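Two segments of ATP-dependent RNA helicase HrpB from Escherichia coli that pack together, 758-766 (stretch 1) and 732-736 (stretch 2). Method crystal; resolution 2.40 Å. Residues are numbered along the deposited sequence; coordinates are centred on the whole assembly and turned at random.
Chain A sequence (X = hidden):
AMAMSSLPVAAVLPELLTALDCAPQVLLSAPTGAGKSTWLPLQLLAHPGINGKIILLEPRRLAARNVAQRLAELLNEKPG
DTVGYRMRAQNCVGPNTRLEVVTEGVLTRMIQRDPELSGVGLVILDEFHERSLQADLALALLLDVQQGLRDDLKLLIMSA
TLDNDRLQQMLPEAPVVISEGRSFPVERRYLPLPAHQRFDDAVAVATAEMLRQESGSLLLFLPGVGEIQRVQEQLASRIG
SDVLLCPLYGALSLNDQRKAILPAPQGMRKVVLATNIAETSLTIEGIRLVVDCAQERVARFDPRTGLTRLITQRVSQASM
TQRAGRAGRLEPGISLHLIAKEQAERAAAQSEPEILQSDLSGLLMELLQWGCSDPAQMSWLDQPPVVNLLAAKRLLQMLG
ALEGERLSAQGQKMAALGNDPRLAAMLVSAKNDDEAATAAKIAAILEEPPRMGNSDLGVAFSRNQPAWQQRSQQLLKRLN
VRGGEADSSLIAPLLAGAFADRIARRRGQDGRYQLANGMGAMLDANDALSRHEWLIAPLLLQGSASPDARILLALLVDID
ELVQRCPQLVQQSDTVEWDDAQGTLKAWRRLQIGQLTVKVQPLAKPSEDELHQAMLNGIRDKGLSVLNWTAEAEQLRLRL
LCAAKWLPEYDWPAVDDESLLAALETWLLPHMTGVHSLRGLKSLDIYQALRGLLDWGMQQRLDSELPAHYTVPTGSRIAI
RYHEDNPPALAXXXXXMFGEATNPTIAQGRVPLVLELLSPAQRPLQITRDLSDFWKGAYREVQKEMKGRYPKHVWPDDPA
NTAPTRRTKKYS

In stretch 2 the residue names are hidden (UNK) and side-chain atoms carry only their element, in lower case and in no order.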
# COMPACT_ATOMS: atom_id res chain seq x y z
N LEU A 758 8.94 36.86 -41.75
CA LEU A 758 8.87 38.30 -41.57
C LEU A 758 9.21 39.03 -42.85
O LEU A 758 9.81 38.46 -43.76
CB LEU A 758 9.81 38.73 -40.44
CG LEU A 758 9.77 37.89 -39.16
CD1 LEU A 758 11.00 38.16 -38.31
CD2 LEU A 758 8.51 38.13 -38.33
N SER A 759 8.81 40.29 -42.92
CA SER A 759 9.20 41.20 -43.99
C SER A 759 10.59 41.81 -43.72
O SER A 759 11.14 41.63 -42.63
CB SER A 759 8.14 42.29 -44.10
OG SER A 759 8.27 43.19 -43.00
N PRO A 760 11.17 42.54 -44.70
CA PRO A 760 12.42 43.26 -44.45
C PRO A 760 12.42 44.12 -43.21
O PRO A 760 13.47 44.33 -42.62
CB PRO A 760 12.54 44.16 -45.68
CG PRO A 760 11.93 43.36 -46.76
CD PRO A 760 10.77 42.66 -46.11
N ALA A 761 11.24 44.59 -42.83
CA ALA A 761 11.08 45.44 -41.65
C ALA A 761 10.70 44.60 -40.42
O ALA A 761 10.26 45.16 -39.42
CB ALA A 761 10.05 46.53 -41.89
N GLN A 762 10.87 43.27 -40.51
CA GLN A 762 10.85 42.40 -39.34
C GLN A 762 9.44 42.33 -38.77
O GLN A 762 9.22 41.97 -37.62
CB GLN A 762 11.93 42.89 -38.36
CG GLN A 762 13.29 42.22 -38.62
CD GLN A 762 13.64 41.18 -37.52
OE1 GLN A 762 13.92 39.97 -37.81
NE2 GLN A 762 13.94 41.75 -36.32
N ARG A 763 8.52 42.54 -39.71
CA ARG A 763 7.06 42.48 -39.57
C ARG A 763 6.55 41.11 -40.05
O ARG A 763 6.82 40.72 -41.19
CB ARG A 763 6.43 43.61 -40.41
CG ARG A 763 4.91 43.71 -40.40
CD ARG A 763 4.44 44.84 -41.33
NE ARG A 763 4.69 44.60 -42.77
CZ ARG A 763 5.63 45.19 -43.52
NH1 ARG A 763 5.74 44.89 -44.81
NH2 ARG A 763 6.45 46.09 -42.99
N PRO A 764 5.82 40.37 -39.19
CA PRO A 764 5.26 39.03 -39.40
C PRO A 764 4.32 38.94 -40.61
O PRO A 764 3.24 39.52 -40.61
CB PRO A 764 4.49 38.75 -38.10
CG PRO A 764 4.30 40.09 -37.47
CD PRO A 764 5.49 40.89 -37.85
N LEU A 765 4.77 38.20 -41.63
CA LEU A 765 4.01 37.97 -42.85
C LEU A 765 3.18 36.68 -42.77
O LEU A 765 2.05 36.64 -43.25
CB LEU A 765 4.96 37.89 -44.04
CG LEU A 765 5.79 39.14 -44.35
CD1 LEU A 765 6.71 38.90 -45.54
CD2 LEU A 765 4.87 40.34 -44.59
N GLN A 766 3.74 35.63 -42.19
CA GLN A 766 3.07 34.35 -42.11
C GLN A 766 3.66 33.49 -41.00
O GLN A 766 4.87 33.51 -40.76
CB GLN A 766 3.17 33.60 -43.45
CG GLN A 766 2.31 32.35 -43.55
CD GLN A 766 0.92 32.62 -44.08
OE1 GLN A 766 0.63 33.71 -44.57
NE2 GLN A 766 0.06 31.62 -44.02
N UNK A 732 12.21 34.64 -38.68
CA UNK A 732 13.18 34.86 -39.75
C UNK A 732 12.57 35.63 -40.91
O UNK A 732 11.42 35.40 -41.28
c UNK A 732 12.61 32.62 -40.81
c UNK A 732 13.74 33.51 -40.30
c UNK A 732 14.76 33.74 -41.39
N UNK A 733 13.32 36.56 -41.49
CA UNK A 733 12.84 37.25 -42.68
C UNK A 733 12.64 36.24 -43.81
O UNK A 733 13.50 35.42 -44.09
c UNK A 733 13.82 38.35 -43.10
n UNK A 733 18.58 39.65 -43.10
c UNK A 733 13.97 39.46 -42.09
c UNK A 733 15.05 40.44 -42.50
c UNK A 733 17.45 40.34 -43.07
n UNK A 733 16.35 39.78 -42.59
n UNK A 733 17.43 41.60 -43.50
N UNK A 734 11.46 36.30 -44.41
CA UNK A 734 11.08 35.39 -45.49
C UNK A 734 12.14 35.32 -46.57
O UNK A 734 12.47 34.25 -47.06
c UNK A 734 9.23 34.92 -47.19
c UNK A 734 8.02 37.03 -48.58
c UNK A 734 9.75 35.83 -46.09
s UNK A 734 7.63 35.45 -47.83
N UNK A 735 12.70 36.47 -46.92
CA UNK A 735 13.69 36.56 -47.99
C UNK A 735 14.89 35.61 -47.75
O UNK A 735 15.51 35.12 -48.70
o UNK A 735 13.60 40.49 -46.91
n UNK A 735 15.54 40.58 -45.80
c UNK A 735 14.98 38.53 -46.97
c UNK A 735 14.65 39.96 -46.56
c UNK A 735 14.17 38.02 -48.15
N UNK A 736 15.19 35.34 -46.48
CA UNK A 736 16.33 34.52 -46.12
C UNK A 736 16.06 33.02 -46.31
O UNK A 736 16.98 32.22 -46.33
c UNK A 736 16.76 34.79 -44.67
o UNK A 736 19.59 36.10 -43.70
c UNK A 736 18.40 36.21 -43.34
o UNK A 736 18.06 36.32 -42.14
c UNK A 736 17.33 36.19 -44.44
O HOH W 1 11.43 39.05 -46.12

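Position 732 carries three side-chain carbons, with the branch at the first: one carbon bearing two others. That CB points away from stretch 1, and the side chain makes no close contact with it, so the backbone does the work here: the N of Leu758 donates to the O of 732 at 2.9 Å. A beta-branched trio of carbons without a heteroatom is valine, Val732, buried and at home in a strand.

Position 733 has a long chain: three carbons, a nitrogen, then a carbon holding two more nitrogens. The carbons of the chain lie along the turn of stretch 1, the second side-chain carbon of 733 lying 3.6 Å from the O of Ser759 and the third 4.2 Å from the O of Pro760. The guanidinium at the end identifies arginine, Arg733.

Position 734 shows two carbons, a sulfur and a last carbon, unbranched. The terminal carbon rests 3.8 Å from CD1 of Leu765, an apolar contact. Sulfur inside an unbranched chain means methionine, Met734. Its backbone N donates to the O of Leu758 at 2.8 Å, with a nearly straight angle of 170°.

Position 735 has three carbons, the third carrying one oxygen and one nitrogen. The CB points toward stretch 1, and the oxygen sits 3.3 Å from CG of Pro760. The terminal amide after two methylenes makes this glutamine, Gln735. A water links the stretches: it accepts from Gln735 N at 3.0 Å and donates to Gln735 OE1 at 2.7 Å and to Leu758 O at 2.9 Å.

Position 736 has three carbons, the third bearing two oxygens, and touches nothing on stretch 1. It is glutamate, Glu736. Glu736 OE1 forms a salt bridge with Arg733 NH2 at 3.5 Å, so the charged end of the arginine goes back to its own stretch.

The rule is a short backbone clamp. Leu758 pairs with Arg733 in a parallel bridge, CA to CA 4.3 Å, and its N and O reach the residues flanking Arg733, namely Val732 and Met734. Leu758 O also accepts the water and meets Arg733 CA at 3.4 Å in a CA-H...O contact, so one carbonyl gathers several partners. Beyond the bridge, stretch 1 folds into a type I turn from Ser759 to Gln762, closed by Gln762 N to Ser759 O at 2.7 Å, while stretch 2 enters a 3-10 segment. Side chains then add packing around this polar centre: Met734 against Leu765, Arg733 along the turn, and Gln735 beside Pro760.

Stretch 2, residues 732-736: VRMQE
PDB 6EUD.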